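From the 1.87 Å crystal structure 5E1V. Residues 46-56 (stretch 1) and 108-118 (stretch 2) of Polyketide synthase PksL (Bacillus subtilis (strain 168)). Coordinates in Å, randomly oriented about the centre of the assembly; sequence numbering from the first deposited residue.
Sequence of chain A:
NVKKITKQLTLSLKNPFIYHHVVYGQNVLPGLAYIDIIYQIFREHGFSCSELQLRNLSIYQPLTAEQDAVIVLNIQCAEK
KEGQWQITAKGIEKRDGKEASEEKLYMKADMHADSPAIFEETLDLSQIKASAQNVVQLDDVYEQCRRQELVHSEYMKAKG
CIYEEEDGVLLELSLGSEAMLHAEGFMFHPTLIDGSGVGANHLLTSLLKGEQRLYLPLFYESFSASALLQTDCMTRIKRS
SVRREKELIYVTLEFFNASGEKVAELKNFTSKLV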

# COMPACT_ATOMS: atom_id res chain seq x y z
N GLY A 46 12.11 18.07 -3.13
CA GLY A 46 12.39 18.84 -1.90
C GLY A 46 11.31 18.78 -0.89
O GLY A 46 11.39 19.45 0.13
N PHE A 47 10.26 18.01 -1.16
CA PHE A 47 9.17 17.94 -0.21
C PHE A 47 9.34 16.85 0.80
O PHE A 47 9.50 15.69 0.40
CB PHE A 47 7.83 17.73 -0.91
CG PHE A 47 7.45 18.86 -1.76
CD1 PHE A 47 7.86 18.89 -3.10
CD2 PHE A 47 6.69 19.88 -1.25
CE1 PHE A 47 7.51 19.94 -3.92
CE2 PHE A 47 6.35 20.95 -2.06
CZ PHE A 47 6.75 20.98 -3.37
N SER A 48 9.19 17.23 2.07
CA SER A 48 9.14 16.31 3.17
C SER A 48 7.78 15.61 3.25
O SER A 48 6.82 16.25 2.96
CB SER A 48 9.30 17.13 4.46
OG SER A 48 9.16 16.30 5.57
N CYS A 49 7.70 14.33 3.63
CA CYS A 49 6.40 13.61 3.73
C CYS A 49 5.42 14.34 4.62
O CYS A 49 4.23 14.35 4.39
CB CYS A 49 6.62 12.15 4.20
SG CYS A 49 7.04 11.92 5.92
N SER A 50 5.92 15.05 5.62
CA SER A 50 5.01 15.72 6.55
C SER A 50 4.33 16.99 5.93
O SER A 50 3.29 17.46 6.40
CB SER A 50 5.74 15.99 7.85
OG SER A 50 6.65 17.05 7.62
N GLU A 51 4.86 17.47 4.82
CA GLU A 51 4.27 18.62 4.11
C GLU A 51 3.06 18.33 3.27
O GLU A 51 2.42 19.24 2.79
CB GLU A 51 5.28 19.21 3.13
CG GLU A 51 6.55 19.70 3.78
CD GLU A 51 7.46 20.28 2.73
OE1 GLU A 51 6.97 21.14 1.96
OE2 GLU A 51 8.62 19.85 2.65
N LEU A 52 2.79 17.05 3.01
CA LEU A 52 1.95 16.64 1.93
C LEU A 52 0.77 15.84 2.51
O LEU A 52 0.82 15.39 3.71
CB LEU A 52 2.75 15.76 0.99
CG LEU A 52 4.09 16.32 0.54
CD1 LEU A 52 4.88 15.33 -0.31
CD2 LEU A 52 3.81 17.60 -0.21
N GLN A 53 -0.32 15.84 1.77
CA GLN A 53 -1.38 14.86 1.96
C GLN A 53 -1.75 14.34 0.58
O GLN A 53 -2.12 15.13 -0.27
CB GLN A 53 -2.66 15.46 2.58
CG GLN A 53 -3.76 14.41 2.69
CD GLN A 53 -5.12 15.04 3.07
OE1 GLN A 53 -5.31 16.23 2.96
NE2 GLN A 53 -6.06 14.20 3.45
N LEU A 54 -1.69 13.03 0.41
CA LEU A 54 -2.08 12.35 -0.82
C LEU A 54 -3.61 12.17 -0.69
O LEU A 54 -4.11 11.79 0.38
CB LEU A 54 -1.41 10.99 -0.87
CG LEU A 54 -1.69 10.17 -2.18
CD1 LEU A 54 -1.17 10.81 -3.46
CD2 LEU A 54 -1.02 8.81 -1.98
N ARG A 55 -4.31 12.54 -1.74
CA ARG A 55 -5.76 12.38 -1.74
C ARG A 55 -6.35 11.80 -2.99
O ARG A 55 -5.86 12.05 -4.06
CB ARG A 55 -6.48 13.73 -1.49
CG ARG A 55 -6.19 14.42 -0.17
CD ARG A 55 -6.93 15.76 -0.11
NE ARG A 55 -8.30 15.61 0.36
CZ ARG A 55 -9.13 16.63 0.58
NH1 ARG A 55 -8.72 17.90 0.37
NH2 ARG A 55 -10.36 16.40 1.04
N ASN A 56 -7.44 11.04 -2.81
CA ASN A 56 -8.32 10.56 -3.87
C ASN A 56 -7.54 9.84 -4.94
O ASN A 56 -7.58 10.25 -6.08
CB ASN A 56 -9.10 11.76 -4.47
CG ASN A 56 -9.99 12.42 -3.42
OD1 ASN A 56 -10.33 11.82 -2.33
ND2 ASN A 56 -10.29 13.66 -3.65
N LYS A 108 -4.55 7.74 -10.95
CA LYS A 108 -4.50 9.19 -10.80
C LYS A 108 -4.70 9.51 -9.31
O LYS A 108 -5.22 8.70 -8.58
CB LYS A 108 -5.74 9.77 -11.49
CG LYS A 108 -5.73 9.71 -12.99
CD LYS A 108 -7.14 10.10 -13.55
CE LYS A 108 -7.18 11.59 -13.74
NZ LYS A 108 -8.56 12.05 -14.10
N ALA A 109 -4.33 10.70 -8.90
CA ALA A 109 -4.38 11.10 -7.54
C ALA A 109 -4.16 12.60 -7.46
O ALA A 109 -3.70 13.24 -8.40
CB ALA A 109 -3.27 10.37 -6.74
N ASP A 110 -4.43 13.15 -6.29
CA ASP A 110 -4.14 14.53 -5.98
C ASP A 110 -3.14 14.59 -4.84
O ASP A 110 -3.20 13.75 -3.95
CB ASP A 110 -5.39 15.26 -5.52
CG ASP A 110 -6.56 15.18 -6.58
OD1 ASP A 110 -6.28 15.30 -7.77
OD2 ASP A 110 -7.72 14.95 -6.15
N MET A 111 -2.23 15.55 -4.87
CA MET A 111 -1.32 15.70 -3.74
C MET A 111 -1.47 17.16 -3.33
O MET A 111 -1.35 18.02 -4.19
CB MET A 111 0.10 15.39 -4.12
CG MET A 111 1.11 15.63 -3.00
SD MET A 111 0.93 14.28 -1.84
CE MET A 111 2.25 13.15 -2.24
N HIS A 112 -1.71 17.38 -2.04
CA HIS A 112 -1.87 18.74 -1.49
C HIS A 112 -0.70 19.04 -0.64
O HIS A 112 -0.38 18.24 0.22
CB HIS A 112 -3.14 18.82 -0.62
CG HIS A 112 -4.39 18.69 -1.41
ND1 HIS A 112 -4.80 17.49 -1.97
CD2 HIS A 112 -5.33 19.60 -1.74
CE1 HIS A 112 -5.93 17.68 -2.64
NE2 HIS A 112 -6.27 18.95 -2.51
N ALA A 113 -0.03 20.15 -0.94
CA ALA A 113 1.17 20.58 -0.22
C ALA A 113 0.78 21.39 1.01
O ALA A 113 1.62 21.65 1.89
CB ALA A 113 2.09 21.41 -1.12
N ASP A 114 -0.49 21.80 1.06
CA ASP A 114 -1.01 22.50 2.22
C ASP A 114 -0.97 21.57 3.43
O ASP A 114 -1.06 20.32 3.31
CB ASP A 114 -2.45 23.00 1.97
N SER A 115 -0.83 22.20 4.60
CA SER A 115 -1.03 21.54 5.89
C SER A 115 0.04 20.51 6.29
O SER A 115 0.26 19.51 5.58
CB SER A 115 -2.39 20.84 5.95
OG SER A 115 -2.27 19.65 6.69
N PRO A 116 0.68 20.74 7.44
CA PRO A 116 1.58 19.73 7.97
C PRO A 116 0.83 18.56 8.62
O PRO A 116 -0.20 18.75 9.29
CB PRO A 116 2.44 20.51 8.96
CG PRO A 116 1.68 21.72 9.30
CD PRO A 116 0.80 22.03 8.13
N ALA A 117 1.34 17.35 8.40
CA ALA A 117 0.75 16.15 8.93
C ALA A 117 1.24 15.98 10.33
O ALA A 117 2.44 15.79 10.56
CB ALA A 117 1.13 14.95 8.07
N ILE A 118 0.32 16.06 11.29
CA ILE A 118 0.65 15.84 12.72
C ILE A 118 -0.44 14.97 13.37
O ILE A 118 -1.61 15.06 13.02
CB ILE A 118 0.77 17.17 13.52
CG1 ILE A 118 1.57 18.23 12.75
CG2 ILE A 118 1.35 16.91 14.92
CD1 ILE A 118 1.63 19.63 13.37

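The two stretches form a short antiparallel β-ladder, held by backbone hydrogen bonds and sealed on one face by apolar side chains, with one further backbone bond beyond the strand ends. The strand axes approach to 4.7 Å, and their directions differ by 143°, so the pairing is antiparallel with a marked twist.

Two hydrogen-bonded pairs define the register. Gln 53 N donates to His 112 O at 2.9 Å (N-H...O angle 159°), and His 112 N returns a bond to Gln 53 O at 2.9 Å (174°). Two residues along, Arg 55 N reaches Asp 110 O at 2.8 Å (174°) and Asp 110 N reaches Arg 55 O at 2.9 Å (161°). Between them, Leu 54 and Met 111 form the non-hydrogen-bonded pair, with CA atoms 4.5 Å apart, closer than in the bonded pairs flanking it.

Leu 54 and Met 111 share one face of the sheet, and both are buried. The bent Met 111 side chain (chi1 t, chi2 p) brings SD to 3.7 Å from Leu 52 CB and 4.2 Å from Leu 54 CB, so a flexible thioether fills the space beside both leucines. Leu 54 CD1 also packs 3.9 Å from Ala 109 CB, an apolar contact between two buried residues. Farther along, Leu 52 CD2 lies 4.3 Å from Ala 113 CB, and Phe 47 CE2 adds a looser contact, 4.4 Å from the same CB.

Gln 53, Arg 55, Asp 110 and His 112 occupy the other face, where partial exposure suits their polar groups. Arg 55 CD comes within 3.3 Å of His 112 ND1, and its NH1 lies over one face of the imidazole ring; the arginine chain thus passes CD beside the ring and carries part of the guanidinium over its face. Asp 110 OD1 is hydrogen-bonded elsewhere in the structure.

Before the strand, a 3-10 segment spans residues 49-51, and the contact continues through backbone atoms. Ala 117 N donates to Ser 50 O at 2.8 Å (158°), while Pro 116 CA makes a CA-H...O contact with that same oxygen at 3.2 Å; proline, lacking an amide hydrogen, can still offer this CA-H. A similar contact joins Leu 52 CA to His 112 O at 3.3 Å. Glu 51 O and Ala 113 O sit just 2.7 Å apart, but both are acceptors, so this proximity is no hydrogen bond. Altogether the two stretches bury 752 Å², summed over both sides.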